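Local atomic coordinates of homoserine dehydrogenase (Thermoplasma acidophilum, PDB entry 3ING), a protein that probably catalyses the NADPH-dependent reduction of aspartate semialdehyde to homoserine, a step shared by threonine and methionine biosynthesis. Residues A[52-55]-A[56-60]. Residues are numbered along the deposited sequence; the frame is centred on the assembly and turned at random.
Sequences LDIS and SIISN
Asp53 caps the N-terminus of helix 54-64 by taking the backbone N-H of Ser56 on its carboxylate: Ser56 N lies 3.1 Å from Asp53 OD1, with an N-H...O angle of 160°. The amide comes in from above the carboxylate plane, 61° out of it. With chi1 at -179°, Asp53 CG stands anti to its own backbone N, which sets the carboxylate beside Ser56, with Asp53 CG 3.5 Å from Ser56 CB. The negative group at this helix end probably gains from the helix dipole as well. Asp53 is gripped a second time through its backbone, since Ile57 N donates to Asp53 O (2.9 Å), the first backbone bond of the helix. Regular helical bonds follow, from Ile58 N to Ile54 O (2.8 Å) and from Ser59 N to Ser55 O (3.0 Å). On the apolar flank, Ile54 CG2 meets Ile58 CD1 at 3.8 Å, one turn on, the two side chains crossing at a slant. Before the cap, Leu52 CB lies more loosely against Ile57 CD1, at 4.2 Å. Ser59 OG is hydrogen-bonded to Lys63 NZ, one turn further along the helix. Ile57 lies close to the NADPH-binding residues Thr12 and Lys61. In the Rossmann-type NAD-binding domain, Ile54 packs on Leu20 and Ile23 of helix 14-29 and on Val37 of strand 34-41, while Ile57 touches Val40 of the same strand.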
loop_
_atom_site.group_PDB
_atom_site.type_symbol
_atom_site.label_atom_id
_atom_site.label_comp_id
_atom_site.label_asym_id
_atom_site.label_seq_id
_atom_site.Cartn_x
_atom_site.Cartn_y
_atom_site.Cartn_z
ATOM N N LEU A 52 12.856 22.040 -21.077
ATOM C CA LEU A 52 11.768 21.676 -21.991
ATOM C C LEU A 52 10.464 22.162 -21.365
ATOM O O LEU A 52 10.234 21.984 -20.147
ATOM C CB LEU A 52 11.680 20.161 -22.233
ATOM C CG LEU A 52 12.659 19.419 -23.175
ATOM C CD1 LEU A 52 12.269 17.948 -23.381
ATOM C CD2 LEU A 52 12.748 20.078 -24.522
ATOM N N ASP A 53 9.583 22.709 -22.199
ATOM C CA ASP A 53 8.318 23.267 -21.721
ATOM C C ASP A 53 7.212 22.231 -21.862
ATOM O O ASP A 53 6.617 22.061 -22.931
ATOM C CB ASP A 53 8.041 24.546 -22.489
ATOM C CG ASP A 53 6.763 25.227 -22.053
ATOM O OD1 ASP A 53 5.884 24.599 -21.437
ATOM O OD2 ASP A 53 6.616 26.402 -22.383
ATOM N N ILE A 54 6.900 21.567 -20.743
ATOM C CA ILE A 54 6.007 20.418 -20.743
ATOM C C ILE A 54 4.606 20.752 -21.191
ATOM O O ILE A 54 4.036 20.024 -21.992
ATOM C CB ILE A 54 5.944 19.733 -19.323
ATOM C CG1 ILE A 54 7.312 19.165 -18.922
ATOM C CG2 ILE A 54 4.912 18.653 -19.303
ATOM C CD1 ILE A 54 7.418 18.814 -17.385
ATOM N N SER A 55 4.033 21.836 -20.684
ATOM C CA SER A 55 2.664 22.170 -21.086
ATOM C C SER A 55 2.630 22.489 -22.565
ATOM O O SER A 55 1.658 22.197 -23.231
ATOM C CB SER A 55 2.085 23.315 -20.253
ATOM O OG SER A 55 2.861 24.443 -20.410
ATOM N N SER A 56 3.698 23.077 -23.082
ATOM C CA SER A 56 3.758 23.339 -24.497
ATOM C C SER A 56 3.832 22.037 -25.297
ATOM O O SER A 56 3.210 21.906 -26.348
ATOM C CB SER A 56 4.934 24.222 -24.828
ATOM O OG SER A 56 4.708 24.781 -26.072
ATOM N N ILE A 57 4.576 21.063 -24.799
ATOM C CA ILE A 57 4.662 19.769 -25.460
ATOM C C ILE A 57 3.317 19.050 -25.402
ATOM O O ILE A 57 2.892 18.437 -26.377
ATOM C CB ILE A 57 5.774 18.894 -24.842
ATOM C CG1 ILE A 57 7.151 19.492 -25.219
ATOM C CG2 ILE A 57 5.630 17.456 -25.301
ATOM C CD1 ILE A 57 8.321 18.937 -24.445
ATOM N N ILE A 58 2.645 19.115 -24.256
ATOM C CA ILE A 58 1.317 18.509 -24.134
ATOM C C ILE A 58 0.350 19.129 -25.173
ATOM O O ILE A 58 -0.356 18.420 -25.911
ATOM C CB ILE A 58 0.750 18.692 -22.735
ATOM C CG1 ILE A 58 1.530 17.847 -21.715
ATOM C CG2 ILE A 58 -0.737 18.294 -22.709
ATOM C CD1 ILE A 58 1.276 18.293 -20.263
ATOM N N SER A 59 0.357 20.457 -25.249
ATOM C CA SER A 59 -0.513 21.158 -26.157
ATOM C C SER A 59 -0.241 20.776 -27.618
ATOM O O SER A 59 -1.183 20.564 -28.395
ATOM C CB SER A 59 -0.407 22.661 -25.921
ATOM O OG SER A 59 -1.071 23.385 -26.932
ATOM N N ASN A 60 1.041 20.709 -27.995
ATOM C CA ASN A 60 1.428 20.361 -29.348
ATOM C C ASN A 60 1.049 18.918 -29.711
ATOM O O ASN A 60 0.615 18.646 -30.826
ATOM C CB ASN A 60 2.929 20.546 -29.566
ATOM C CG ASN A 60 3.309 20.479 -31.035
ATOM O OD1 ASN A 60 4.006 19.566 -31.483
ATOM N ND2 ASN A 60 2.803 21.425 -31.805
#